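Local coordinates for protein phospholipase C beta (Meleagris gallopavo, PDB 1JAD) that forms the long, almost wholly helical coiled-coil C-terminal region of a beta-class phospholipase C and pairs with a second copy of itself, at residues V61-P66 / K239-E244; E86-G91 / V232-M237; K112-A117 / R206-K211. All blocks are in the same frame, centred on the assembly; numbering follows the deposited sequence.

Interaction 1: residues V61-P66 / K239-E244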
ATOM      1  N   VAL A  61      32.664 -41.779  20.177  1.00 57.11           N
ATOM      2  CA  VAL A  61      33.298 -41.852  21.481  1.00 57.72           C
ATOM      3  C   VAL A  61      32.470 -42.727  22.420  1.00 59.09           C
ATOM      4  O   VAL A  61      32.972 -43.705  22.972  1.00 59.88           O
ATOM      5  CB  VAL A  61      33.440 -40.434  22.098  1.00 57.08           C
ATOM      6  CG1 VAL A  61      34.115 -40.508  23.454  1.00 55.34           C
ATOM      7  CG2 VAL A  61      34.233 -39.544  21.165  1.00 57.30           C
ATOM      8  N   LEU A  62      31.198 -42.374  22.587  1.00 59.85           N
ATOM      9  CA  LEU A  62      30.302 -43.115  23.466  1.00 60.70           C
ATOM     10  C   LEU A  62      30.269 -44.611  23.158  1.00 61.42           C
ATOM     11  O   LEU A  62      30.391 -45.442  24.059  1.00 61.79           O
ATOM     12  CB  LEU A  62      28.890 -42.530  23.378  1.00 60.62           C
ATOM     13  CG  LEU A  62      28.784 -41.049  23.756  1.00 61.22           C
ATOM     14  CD1 LEU A  62      27.339 -40.581  23.669  1.00 60.59           C
ATOM     15  CD2 LEU A  62      29.314 -40.852  25.162  1.00 61.47           C
ATOM     16  N   PHE A  63      30.107 -44.948  21.883  1.00 61.64           N
ATOM     17  CA  PHE A  63      30.059 -46.340  21.455  1.00 62.50           C
ATOM     18  C   PHE A  63      31.328 -47.138  21.724  1.00 62.76           C
ATOM     19  O   PHE A  63      31.280 -48.192  22.360  1.00 63.52           O
ATOM     20  CB  PHE A  63      29.724 -46.422  19.960  1.00 63.38           C
ATOM     21  CG  PHE A  63      28.250 -46.398  19.659  1.00 64.45           C
ATOM     22  CD1 PHE A  63      27.799 -46.165  18.364  1.00 64.79           C
ATOM     23  CD2 PHE A  63      27.311 -46.651  20.656  1.00 64.20           C
ATOM     24  CE1 PHE A  63      26.435 -46.184  18.068  1.00 65.23           C
ATOM     25  CE2 PHE A  63      25.947 -46.673  20.365  1.00 64.68           C
ATOM     26  CZ  PHE A  63      25.507 -46.439  19.071  1.00 63.70           C
ATOM     27  N   LEU A  64      32.460 -46.639  21.237  1.00 62.37           N
ATOM     28  CA  LEU A  64      33.727 -47.337  21.413  1.00 62.10           C
ATOM     29  C   LEU A  64      34.378 -47.143  22.777  1.00 61.43           C
ATOM     30  O   LEU A  64      35.522 -47.552  22.990  1.00 61.57           O
ATOM     31  CB  LEU A  64      34.698 -46.927  20.306  1.00 62.59           C
ATOM     32  CG  LEU A  64      34.203 -47.294  18.904  1.00 62.97           C
ATOM     33  CD1 LEU A  64      35.232 -46.865  17.865  1.00 64.00           C
ATOM     34  CD2 LEU A  64      33.948 -48.798  18.830  1.00 62.03           C
ATOM     35  N   GLU A  65      33.644 -46.532  23.704  1.00 60.05           N
ATOM     36  CA  GLU A  65      34.155 -46.298  25.049  1.00 58.83           C
ATOM     37  C   GLU A  65      34.078 -47.608  25.834  1.00 57.82           C
ATOM     38  O   GLU A  65      33.037 -48.271  25.849  1.00 58.25           O
ATOM     39  CB  GLU A  65      33.317 -45.224  25.760  1.00 58.69           C
ATOM     40  CG  GLU A  65      33.922 -44.704  27.064  1.00 58.02           C
ATOM     41  CD  GLU A  65      35.178 -43.869  26.838  1.00 58.60           C
ATOM     42  OE1 GLU A  65      35.076 -42.813  26.172  1.00 57.61           O
ATOM     43  OE2 GLU A  65      36.264 -44.264  27.323  1.00 58.44           O
ATOM     44  N   PRO A  66      35.183 -48.006  26.488  1.00 56.30           N
ATOM     45  CA  PRO A  66      35.164 -49.250  27.257  1.00 54.08           C
ATOM     46  C   PRO A  66      34.100 -49.136  28.330  1.00 51.58           C
ATOM     47  O   PRO A  66      33.869 -48.061  28.879  1.00 49.94           O
ATOM     48  CB  PRO A  66      36.585 -49.316  27.827  1.00 54.83           C
ATOM     49  CG  PRO A  66      36.946 -47.850  27.962  1.00 55.19           C
ATOM     50  CD  PRO A  66      36.509 -47.374  26.597  1.00 56.88           C
ATOM     51  N   LYS A 239      21.567 -47.546  10.873  1.00 65.47           N
ATOM     52  CA  LYS A 239      21.901 -48.920  10.505  1.00 64.90           C
ATOM     53  C   LYS A 239      23.231 -48.907   9.747  1.00 64.86           C
ATOM     54  O   LYS A 239      24.153 -49.655  10.078  1.00 65.03           O
ATOM     55  CB  LYS A 239      20.794 -49.499   9.622  1.00 64.38           C
ATOM     56  CG  LYS A 239      20.955 -50.961   9.269  1.00 64.29           C
ATOM     57  CD  LYS A 239      19.836 -51.420   8.340  1.00 65.33           C
ATOM     58  CE  LYS A 239      18.455 -51.127   8.929  1.00 65.30           C
ATOM     59  NZ  LYS A 239      18.254 -51.781  10.252  1.00 65.91           N
ATOM     60  N   ASN A 240      23.319 -48.052   8.731  1.00 64.73           N
ATOM     61  CA  ASN A 240      24.540 -47.914   7.946  1.00 65.51           C
ATOM     62  C   ASN A 240      25.670 -47.496   8.878  1.00 65.70           C
ATOM     63  O   ASN A 240      26.818 -47.910   8.711  1.00 65.99           O
ATOM     64  CB  ASN A 240      24.375 -46.836   6.866  1.00 66.59           C
ATOM     65  CG  ASN A 240      23.498 -47.282   5.709  1.00 67.20           C
ATOM     66  OD1 ASN A 240      22.359 -47.715   5.899  1.00 66.74           O
ATOM     67  ND2 ASN A 240      24.026 -47.165   4.494  1.00 67.94           N
ATOM     68  N   TYR A 241      25.322 -46.666   9.859  1.00 65.45           N
ATOM     69  CA  TYR A 241      26.275 -46.147  10.836  1.00 65.19           C
ATOM     70  C   TYR A 241      26.806 -47.243  11.766  1.00 65.22           C
ATOM     71  O   TYR A 241      27.988 -47.246  12.121  1.00 65.26           O
ATOM     72  CB  TYR A 241      25.606 -45.037  11.651  1.00 64.44           C
ATOM     73  CG  TYR A 241      26.511 -44.338  12.633  1.00 64.41           C
ATOM     74  CD1 TYR A 241      27.609 -43.600  12.194  1.00 64.94           C
ATOM     75  CD2 TYR A 241      26.265 -44.405  14.005  1.00 64.81           C
ATOM     76  CE1 TYR A 241      28.443 -42.941  13.096  1.00 65.20           C
ATOM     77  CE2 TYR A 241      27.091 -43.751  14.916  1.00 65.35           C
ATOM     78  CZ  TYR A 241      28.176 -43.020  14.455  1.00 65.51           C
ATOM     79  OH  TYR A 241      28.989 -42.363  15.350  1.00 66.18           O
HETATM   80  N   MSE A 242      25.935 -48.172  12.155  1.00 65.06           N
HETATM   81  CA  MSE A 242      26.326 -49.265  13.041  1.00 65.91           C
HETATM   82  C   MSE A 242      27.198 -50.300  12.334  1.00 67.21           C
HETATM   83  O   MSE A 242      27.539 -51.334  12.909  1.00 67.92           O
HETATM   84  CB  MSE A 242      25.089 -49.954  13.634  1.00 64.96           C
HETATM   85  CG  MSE A 242      24.245 -49.065  14.542  1.00 64.64           C
HETATM   86 SE   MSE A 242      25.150 -48.369  15.962  1.00 66.17          SE
HETATM   87  CE  MSE A 242      25.592 -49.864  16.892  1.00 62.59           C
ATOM     88  N   LYS A 243      27.548 -50.023  11.084  1.00 68.41           N
ATOM     89  CA  LYS A 243      28.396 -50.920  10.315  1.00 70.11           C
ATOM     90  C   LYS A 243      29.733 -50.224  10.099  1.00 72.51           C
ATOM     91  O   LYS A 243      30.712 -50.833   9.675  1.00 72.86           O
ATOM     92  CB  LYS A 243      27.743 -51.244   8.971  1.00 68.65           C
ATOM     93  CG  LYS A 243      26.408 -51.957   9.098  1.00 69.33           C
ATOM     94  CD  LYS A 243      25.818 -52.289   7.737  1.00 69.84           C
ATOM     95  CE  LYS A 243      24.504 -53.033   7.874  1.00 69.54           C
ATOM     96  NZ  LYS A 243      23.912 -53.366   6.548  1.00 70.53           N
ATOM     97  N   GLU A 244      29.757 -48.933  10.407  1.00 75.46           N
ATOM     98  CA  GLU A 244      30.952 -48.116  10.259  1.00 78.35           C
ATOM     99  C   GLU A 244      31.647 -48.041  11.614  1.00 80.50           C
ATOM    100  O   GLU A 244      32.814 -47.657  11.704  1.00 81.10           O
ATOM    101  CB  GLU A 244      30.563 -46.704   9.804  1.00 78.57           C
ATOM    102  CG  GLU A 244      29.721 -46.663   8.532  1.00 79.49           C
ATOM    103  CD  GLU A 244      29.206 -45.268   8.205  1.00 80.54           C
ATOM    104  OE1 GLU A 244      30.031 -44.355   7.987  1.00 81.30           O
ATOM    105  OE2 GLU A 244      27.972 -45.081   8.168  1.00 81.52           O
TER
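Tyr-241, whose ring packs against that of Phe-63, carries its hydroxyl OH past the ring to two oxygens of helix 28-64, Leu-56 O and Ser-60 OG, each through a weak hydrogen bond. CG of Tyr-241 is anti to the backbone N (chi1 -176°), which throws the ring out from helix 161-245 toward the end of helix 28-64, and the two weak bonds tend to fix the phenol there. The ring meets Phe-63 obliquely and through one atom on each, with Tyr-241 CE2 4.0 Å from Phe-63 CE1. Met-242, a selenomethionine, reaches the same corner of the Phe-63 ring from the opposite side of its plane. Its chain turns back at chi2 and again at chi3, and the selenium leads: Met-242 SE is 3.3 Å from Phe-63 CE1, a tight approach, and 3.7 Å from Phe-63 CZ. Measured to the ring centroid of Phe-63, SE stands at 4.3 Å and 55° off the normal, a Met-aromatic contact in which the two side chains cross at about a right angle. Tyr-241 CE2 and the selenium thus gather at the CE1 corner, each at a slant. Here the C-terminal turns of helices 28-64 and 161-245 meet near one end of the long helical bundle, and Leu-79, Leu-83 and Val-76 of helix 75-155 complete the cluster. The contact between the segments is apolar, consistent with dispersion and a chalcogen-aromatic contact in which selenium stands where native methionine has sulfur; the polar anchorage of Tyr-241 lies one step aside.

Interaction 2: residues E86-G91 / V232-M237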
ATOM      1  N   GLU A  86      18.003 -38.472  19.145  1.00 41.48           N
ATOM      2  CA  GLU A  86      18.671 -37.180  19.037  1.00 39.99           C
ATOM      3  C   GLU A  86      18.733 -36.755  17.577  1.00 39.09           C
ATOM      4  O   GLU A  86      18.820 -35.563  17.267  1.00 38.19           O
ATOM      5  CB  GLU A  86      20.074 -37.230  19.629  1.00 42.04           C
ATOM      6  CG  GLU A  86      20.091 -37.178  21.146  1.00 46.21           C
ATOM      7  CD  GLU A  86      21.499 -37.121  21.708  1.00 48.75           C
ATOM      8  OE1 GLU A  86      22.284 -36.246  21.273  1.00 49.69           O
ATOM      9  OE2 GLU A  86      21.817 -37.946  22.593  1.00 51.66           O
ATOM     10  N   LEU A  87      18.701 -37.733  16.678  1.00 36.25           N
ATOM     11  CA  LEU A  87      18.697 -37.430  15.260  1.00 35.05           C
ATOM     12  C   LEU A  87      17.278 -37.000  14.911  1.00 33.97           C
ATOM     13  O   LEU A  87      17.083 -36.029  14.194  1.00 33.71           O
ATOM     14  CB  LEU A  87      19.103 -38.651  14.431  1.00 35.56           C
ATOM     15  CG  LEU A  87      20.594 -39.014  14.479  1.00 36.18           C
ATOM     16  CD1 LEU A  87      20.814 -40.309  13.700  1.00 36.74           C
ATOM     17  CD2 LEU A  87      21.435 -37.874  13.896  1.00 32.21           C
ATOM     18  N   ILE A  88      16.287 -37.722  15.426  1.00 32.93           N
ATOM     19  CA  ILE A  88      14.900 -37.360  15.175  1.00 33.41           C
ATOM     20  C   ILE A  88      14.690 -35.910  15.617  1.00 35.70           C
ATOM     21  O   ILE A  88      14.233 -35.073  14.833  1.00 37.45           O
ATOM     22  CB  ILE A  88      13.926 -38.254  15.962  1.00 33.33           C
ATOM     23  CG1 ILE A  88      13.950 -39.680  15.411  1.00 32.72           C
ATOM     24  CG2 ILE A  88      12.512 -37.678  15.879  1.00 33.64           C
ATOM     25  CD1 ILE A  88      13.381 -39.801  14.026  1.00 33.31           C
ATOM     26  N   HIS A  89      15.026 -35.611  16.872  1.00 36.09           N
ATOM     27  CA  HIS A  89      14.875 -34.254  17.372  1.00 35.99           C
ATOM     28  C   HIS A  89      15.635 -33.262  16.521  1.00 34.75           C
ATOM     29  O   HIS A  89      15.138 -32.171  16.236  1.00 35.19           O
ATOM     30  CB  HIS A  89      15.316 -34.155  18.832  1.00 38.28           C
ATOM     31  CG  HIS A  89      14.332 -34.752  19.791  1.00 43.48           C
ATOM     32  ND1 HIS A  89      14.489 -34.692  21.159  1.00 45.35           N
ATOM     33  CD2 HIS A  89      13.165 -35.408  19.575  1.00 45.08           C
ATOM     34  CE1 HIS A  89      13.462 -35.285  21.744  1.00 47.46           C
ATOM     35  NE2 HIS A  89      12.644 -35.727  20.807  1.00 46.48           N
ATOM     36  N   LEU A  90      16.842 -33.627  16.103  1.00 33.36           N
ATOM     37  CA  LEU A  90      17.621 -32.733  15.251  1.00 31.33           C
ATOM     38  C   LEU A  90      16.859 -32.486  13.949  1.00 31.53           C
ATOM     39  O   LEU A  90      16.877 -31.383  13.406  1.00 30.80           O
ATOM     40  CB  LEU A  90      18.981 -33.341  14.913  1.00 28.50           C
ATOM     41  CG  LEU A  90      19.756 -32.479  13.918  1.00 24.86           C
ATOM     42  CD1 LEU A  90      19.980 -31.110  14.529  1.00 23.71           C
ATOM     43  CD2 LEU A  90      21.070 -33.137  13.551  1.00 23.99           C
ATOM     44  N   GLY A  91      16.205 -33.528  13.446  1.00 32.83           N
ATOM     45  CA  GLY A  91      15.449 -33.390  12.217  1.00 37.12           C
ATOM     46  C   GLY A  91      14.278 -32.449  12.423  1.00 39.48           C
ATOM     47  O   GLY A  91      14.011 -31.575  11.590  1.00 40.17           O
ATOM     48  N   VAL A 232      12.178 -42.863   9.325  1.00 48.42           N
ATOM     49  CA  VAL A 232      12.867 -43.890   8.545  1.00 49.13           C
ATOM     50  C   VAL A 232      14.245 -43.436   8.058  1.00 50.36           C
ATOM     51  O   VAL A 232      15.215 -44.183   8.148  1.00 50.61           O
ATOM     52  CB  VAL A 232      12.020 -44.322   7.316  1.00 47.41           C
ATOM     53  CG1 VAL A 232      12.826 -45.228   6.414  1.00 46.99           C
ATOM     54  CG2 VAL A 232      10.774 -45.051   7.779  1.00 46.87           C
ATOM     55  N   GLU A 233      14.332 -42.216   7.545  1.00 52.64           N
ATOM     56  CA  GLU A 233      15.605 -41.697   7.051  1.00 56.00           C
ATOM     57  C   GLU A 233      16.699 -41.707   8.123  1.00 56.64           C
ATOM     58  O   GLU A 233      17.886 -41.595   7.810  1.00 56.55           O
ATOM     59  CB  GLU A 233      15.428 -40.269   6.516  1.00 57.19           C
ATOM     60  CG  GLU A 233      14.535 -40.150   5.289  1.00 59.39           C
ATOM     61  CD  GLU A 233      14.387 -38.713   4.823  1.00 61.02           C
ATOM     62  OE1 GLU A 233      15.411 -38.087   4.487  1.00 61.25           O
ATOM     63  OE2 GLU A 233      13.246 -38.203   4.796  1.00 62.91           O
ATOM     64  N   VAL A 234      16.298 -41.834   9.384  1.00 57.47           N
ATOM     65  CA  VAL A 234      17.262 -41.855  10.474  1.00 58.81           C
ATOM     66  C   VAL A 234      17.595 -43.273  10.908  1.00 59.10           C
ATOM     67  O   VAL A 234      18.766 -43.627  11.024  1.00 57.89           O
ATOM     68  CB  VAL A 234      16.759 -41.049  11.695  1.00 58.72           C
ATOM     69  CG1 VAL A 234      16.645 -39.584  11.329  1.00 58.73           C
ATOM     70  CG2 VAL A 234      15.423 -41.584  12.165  1.00 58.47           C
ATOM     71  N   GLN A 235      16.569 -44.085  11.140  1.00 61.06           N
ATOM     72  CA  GLN A 235      16.780 -45.466  11.555  1.00 62.90           C
ATOM     73  C   GLN A 235      17.700 -46.157  10.555  1.00 63.86           C
ATOM     74  O   GLN A 235      18.514 -47.001  10.935  1.00 63.74           O
ATOM     75  CB  GLN A 235      15.445 -46.205  11.646  1.00 63.55           C
ATOM     76  CG  GLN A 235      14.483 -45.600  12.655  1.00 65.77           C
ATOM     77  CD  GLN A 235      13.181 -46.367  12.759  1.00 66.13           C
ATOM     78  OE1 GLN A 235      12.494 -46.578  11.763  1.00 63.76           O
ATOM     79  NE2 GLN A 235      12.831 -46.781  13.971  1.00 67.27           N
ATOM     80  N   GLU A 236      17.569 -45.789   9.281  1.00 64.66           N
ATOM     81  CA  GLU A 236      18.407 -46.354   8.231  1.00 65.51           C
ATOM     82  C   GLU A 236      19.818 -45.784   8.323  1.00 65.59           C
ATOM     83  O   GLU A 236      20.786 -46.533   8.447  1.00 66.47           O
ATOM     84  CB  GLU A 236      17.833 -46.053   6.842  1.00 66.30           C
ATOM     85  CG  GLU A 236      16.494 -46.711   6.541  1.00 69.76           C
ATOM     86  CD  GLU A 236      16.045 -46.487   5.096  1.00 72.65           C
ATOM     87  OE1 GLU A 236      15.916 -45.312   4.680  1.00 73.03           O
ATOM     88  OE2 GLU A 236      15.821 -47.489   4.377  1.00 73.16           O
HETATM   89  N   MSE A 237      19.934 -44.461   8.259  1.00 65.42           N
HETATM   90  CA  MSE A 237      21.235 -43.802   8.340  1.00 65.13           C
HETATM   91  C   MSE A 237      22.029 -44.335   9.535  1.00 64.47           C
HETATM   92  O   MSE A 237      23.261 -44.365   9.509  1.00 63.08           O
HETATM   93  CB  MSE A 237      21.046 -42.280   8.437  1.00 66.80           C
HETATM   94  CG  MSE A 237      22.344 -41.462   8.429  1.00 70.60           C
HETATM   95 SE   MSE A 237      23.027 -41.045  10.068  1.00 76.34          SE
HETATM   96  CE  MSE A 237      21.765 -39.918  10.659  1.00 72.86           C
TER
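Ile-88 and Val-234 meet methyl to methyl, Ile-88 CD1 coming to 3.3 Å from Val-234 CG2, and Leu-87 meets Met-237 just as closely, with Leu-87 CD1 3.2 Å from Met-237 CE; both are tight packing. In the first pair the side chains cross at about a right angle: Ile-88 leaves its helix to one side, and its CG1-CD1 arm comes back toward the CG2 branch of Val-234, which stands between the backbone N and the carbonyl carbon. The other branch of Val-234 turns to Leu-87, where Val-234 CG1 lies 4.1 Å from Leu-87 CB, so one valine spans two neighbouring residues. In the second pair, Met-237 (a selenomethionine) swings its CG directly away from its own amide nitrogen (chi1 -176°) and then bends twice, which lays its terminal methyl by the fork of Leu-87; Met-237 CE is 3.8 Å from Leu-87 CD2, the farther of the two branches. The CA atoms of Leu-87 and Val-234 are 6.7 Å apart, the nearest across the two segments. The axes of the short segments 86-91 and 232-237 come to 9.6 Å and run roughly antiparallel (141°), more steeply crossed here than coiled-coil helices usually are. Leu-55 of helix 28-64 touches Leu-87 and Arg-52 touches Met-237, while Leu-230 touches Ile-88 and Val-238 touches Leu-87, both from helix 161-245. On the outer side Glu-86 OE2 is hydrogen-bonded to Tyr-59 OH, and His-89 packs on Glu-144 of the second subunit, which places helix 75-155 between helix 161-245, helix 28-64 and the dimer partner.

Interaction 3: residues K112-A117 / R206-K211; sequences KITELA and RAIQEK
Ile-113 and Ile-208 cross at a slant, each offering a different branch: the short CG2 methyl of Ile-113 faces the long CG1-CD1 arm of Ile-208. Ile-113 CG2 sits 3.4 Å from Ile-208 CD1 and 3.9 Å from Ile-208 CG1, so the methyl is nearest the end of the arm, with CG1 just behind. The arm is extended (chi2 172°), which carries CD1 out from segment 206-211 onto Ile-113. Ile-208 also extends its own CG2 methyl to the neighbouring residue, where it lies 4.4 Å from Thr-114 OG1, a loose contact. That hydroxyl is hydrogen-bonded to Thr-110 O one turn earlier in its own helix, and its approach to Ile-208 is van der Waals only. The nearest CA atoms belong to Thr-114 and Ile-208, 7.9 Å apart. The pair belongs to the antiparallel coiled coil made by helix 75-155 and helix 161-245, which run back along each other after the short link between them. Further along helix 75-155, Ala-117 turns its methyl toward the arm of Ile-208 at a wider spacing. Phe-30 of helix 28-64, together with Leu-21 and Leu-24 of helix 21-24, also packs on Ile-113, whereas Gln-209, next to Ile-208, rests on Glu-198 of the second subunit. Away from segment 206-211, segment 112-117 carries a salt bridge of its own: Lys-112 NZ lies 3.2 Å from Glu-115 OE2, reached on the syn side of the carboxylate and 27° out of its plane.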
ATOM      1  N   LYS A 112       9.567  -6.270  -0.235  1.00 34.13           N
ATOM      2  CA  LYS A 112      10.358  -5.718  -1.324  1.00 34.66           C
ATOM      3  C   LYS A 112       9.476  -5.325  -2.503  1.00 34.64           C
ATOM      4  O   LYS A 112       9.402  -4.154  -2.860  1.00 32.41           O
ATOM      5  CB  LYS A 112      11.417  -6.724  -1.787  1.00 35.04           C
ATOM      6  CG  LYS A 112      12.584  -6.071  -2.512  1.00 38.39           C
ATOM      7  CD  LYS A 112      13.210  -5.019  -1.593  1.00 42.93           C
ATOM      8  CE  LYS A 112      14.453  -4.357  -2.179  1.00 46.11           C
ATOM      9  NZ  LYS A 112      15.001  -3.349  -1.218  1.00 43.86           N
ATOM     10  N   ILE A 113       8.808  -6.298  -3.110  1.00 35.31           N
ATOM     11  CA  ILE A 113       7.954  -5.992  -4.244  1.00 36.79           C
ATOM     12  C   ILE A 113       6.915  -4.935  -3.921  1.00 36.99           C
ATOM     13  O   ILE A 113       6.619  -4.088  -4.763  1.00 36.30           O
ATOM     14  CB  ILE A 113       7.267  -7.251  -4.817  1.00 37.26           C
ATOM     15  CG1 ILE A 113       8.253  -7.995  -5.713  1.00 38.65           C
ATOM     16  CG2 ILE A 113       6.037  -6.869  -5.623  1.00 40.88           C
ATOM     17  CD1 ILE A 113       7.633  -9.102  -6.529  1.00 38.31           C
ATOM     18  N   THR A 114       6.359  -4.964  -2.716  1.00 36.96           N
ATOM     19  CA  THR A 114       5.382  -3.946  -2.362  1.00 37.77           C
ATOM     20  C   THR A 114       6.061  -2.587  -2.426  1.00 40.08           C
ATOM     21  O   THR A 114       5.429  -1.575  -2.731  1.00 41.20           O
ATOM     22  CB  THR A 114       4.808  -4.187  -0.974  1.00 36.20           C
ATOM     23  OG1 THR A 114       3.936  -5.322  -1.022  1.00 37.09           O
ATOM     24  CG2 THR A 114       4.033  -2.974  -0.498  1.00 37.20           C
ATOM     25  N   GLU A 115       7.361  -2.577  -2.151  1.00 42.78           N
ATOM     26  CA  GLU A 115       8.154  -1.359  -2.210  1.00 45.24           C
ATOM     27  C   GLU A 115       8.179  -0.855  -3.648  1.00 45.15           C
ATOM     28  O   GLU A 115       7.628   0.201  -3.958  1.00 44.98           O
ATOM     29  CB  GLU A 115       9.588  -1.638  -1.736  1.00 48.36           C
ATOM     30  CG  GLU A 115      10.611  -0.580  -2.163  1.00 54.46           C
ATOM     31  CD  GLU A 115      12.040  -0.911  -1.745  1.00 57.25           C
ATOM     32  OE1 GLU A 115      12.970  -0.249  -2.255  1.00 58.10           O
ATOM     33  OE2 GLU A 115      12.237  -1.820  -0.905  1.00 59.60           O
ATOM     34  N   LEU A 116       8.822  -1.626  -4.520  1.00 45.88           N
ATOM     35  CA  LEU A 116       8.945  -1.279  -5.938  1.00 46.40           C
ATOM     36  C   LEU A 116       7.600  -0.828  -6.520  1.00 47.00           C
ATOM     37  O   LEU A 116       7.495   0.257  -7.099  1.00 47.01           O
ATOM     38  CB  LEU A 116       9.480  -2.487  -6.715  1.00 44.76           C
ATOM     39  CG  LEU A 116      10.769  -3.122  -6.171  1.00 43.37           C
ATOM     40  CD1 LEU A 116      11.085  -4.404  -6.943  1.00 40.81           C
ATOM     41  CD2 LEU A 116      11.916  -2.131  -6.255  1.00 42.03           C
ATOM     42  N   ALA A 117       6.577  -1.665  -6.358  1.00 47.29           N
ATOM     43  CA  ALA A 117       5.239  -1.355  -6.847  1.00 48.13           C
ATOM     44  C   ALA A 117       4.810   0.014  -6.332  1.00 48.64           C
ATOM     45  O   ALA A 117       4.470   0.907  -7.111  1.00 48.54           O
ATOM     46  CB  ALA A 117       4.253  -2.416  -6.379  1.00 48.35           C
ATOM     47  N   ARG A 206      -2.988  -7.564  -4.470  1.00 26.67           N
ATOM     48  CA  ARG A 206      -3.671  -8.814  -4.206  1.00 23.49           C
ATOM     49  C   ARG A 206      -2.938  -9.980  -4.870  1.00 22.62           C
ATOM     50  O   ARG A 206      -2.791 -11.038  -4.282  1.00 21.86           O
ATOM     51  CB  ARG A 206      -5.121  -8.687  -4.695  1.00 25.09           C
ATOM     52  CG  ARG A 206      -6.014  -9.842  -4.358  1.00 27.90           C
ATOM     53  CD  ARG A 206      -7.487  -9.397  -4.234  1.00 30.21           C
ATOM     54  NE  ARG A 206      -8.122  -8.969  -5.484  1.00 32.26           N
ATOM     55  CZ  ARG A 206      -8.007  -7.767  -6.047  1.00 34.61           C
ATOM     56  NH1 ARG A 206      -7.270  -6.816  -5.485  1.00 37.19           N
ATOM     57  NH2 ARG A 206      -8.644  -7.513  -7.185  1.00 35.97           N
ATOM     58  N   ALA A 207      -2.455  -9.796  -6.091  1.00 23.38           N
ATOM     59  CA  ALA A 207      -1.735 -10.889  -6.745  1.00 25.84           C
ATOM     60  C   ALA A 207      -0.503 -11.239  -5.890  1.00 26.31           C
ATOM     61  O   ALA A 207      -0.193 -12.409  -5.657  1.00 26.50           O
ATOM     62  CB  ALA A 207      -1.303 -10.471  -8.150  1.00 23.55           C
ATOM     63  N   ILE A 208       0.173 -10.199  -5.416  1.00 26.79           N
ATOM     64  CA  ILE A 208       1.371 -10.330  -4.587  1.00 26.33           C
ATOM     65  C   ILE A 208       1.138 -11.125  -3.311  1.00 25.95           C
ATOM     66  O   ILE A 208       1.908 -12.035  -2.990  1.00 25.84           O
ATOM     67  CB  ILE A 208       1.905  -8.929  -4.210  1.00 25.52           C
ATOM     68  CG1 ILE A 208       2.345  -8.200  -5.485  1.00 23.30           C
ATOM     69  CG2 ILE A 208       3.020  -9.045  -3.175  1.00 23.27           C
ATOM     70  CD1 ILE A 208       2.705  -6.750  -5.272  1.00 26.57           C
ATOM     71  N   GLN A 209       0.084 -10.776  -2.581  1.00 26.59           N
ATOM     72  CA  GLN A 209      -0.246 -11.457  -1.330  1.00 28.11           C
ATOM     73  C   GLN A 209      -0.604 -12.908  -1.609  1.00 30.56           C
ATOM     74  O   GLN A 209      -0.388 -13.804  -0.783  1.00 32.38           O
ATOM     75  CB  GLN A 209      -1.409 -10.743  -0.656  1.00 24.91           C
ATOM     76  CG  GLN A 209      -1.125  -9.278  -0.434  1.00 25.59           C
ATOM     77  CD  GLN A 209      -2.337  -8.515   0.046  1.00 24.77           C
ATOM     78  OE1 GLN A 209      -3.404  -8.580  -0.565  1.00 24.87           O
ATOM     79  NE2 GLN A 209      -2.178  -7.767   1.129  1.00 25.42           N
ATOM     80  N   GLU A 210      -1.150 -13.126  -2.794  1.00 31.87           N
ATOM     81  CA  GLU A 210      -1.551 -14.445  -3.244  1.00 31.32           C
ATOM     82  C   GLU A 210      -0.271 -15.259  -3.456  1.00 28.78           C
ATOM     83  O   GLU A 210      -0.201 -16.431  -3.106  1.00 27.47           O
ATOM     84  CB  GLU A 210      -2.333 -14.281  -4.544  1.00 35.19           C
ATOM     85  CG  GLU A 210      -3.054 -15.495  -5.043  1.00 42.93           C
ATOM     86  CD  GLU A 210      -3.872 -15.165  -6.274  1.00 47.68           C
ATOM     87  OE1 GLU A 210      -4.762 -14.282  -6.172  1.00 47.24           O
ATOM     88  OE2 GLU A 210      -3.617 -15.780  -7.336  1.00 49.71           O
ATOM     89  N   LYS A 211       0.744 -14.619  -4.024  1.00 27.57           N
ATOM     90  CA  LYS A 211       2.031 -15.268  -4.254  1.00 28.61           C
ATOM     91  C   LYS A 211       2.618 -15.674  -2.892  1.00 30.05           C
ATOM     92  O   LYS A 211       2.961 -16.844  -2.670  1.00 30.57           O
ATOM     93  CB  LYS A 211       2.974 -14.302  -4.978  1.00 28.52           C
ATOM     94  CG  LYS A 211       4.431 -14.739  -5.078  1.00 31.25           C
ATOM     95  CD  LYS A 211       4.602 -16.027  -5.861  1.00 35.51           C
ATOM     96  CE  LYS A 211       6.082 -16.388  -6.000  1.00 36.43           C
ATOM     97  NZ  LYS A 211       6.321 -17.717  -6.642  1.00 36.10           N
TER

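In the fold
All three contacts use helix 161-245, and none is a surface contact. Interactions 1 and 3 are buried; interaction 2 is only partly so. Interaction 1 joins that helix to helix 28-64, whereas interactions 2 and 3 both join it to helix 75-155. Along the chain, interaction 3 is nested within interaction 2, and interaction 2 within interaction 1. Interactions 1 and 2 lie toward one end of the elongated molecule, their centres 15 Å apart, and interaction 3 sits near its middle, 38 Å from interaction 2 between centres. Aromatic rings and selenium meet at the end, a mixed aliphatic and selenomethionine patch follows, and branched aliphatic packing serves the middle.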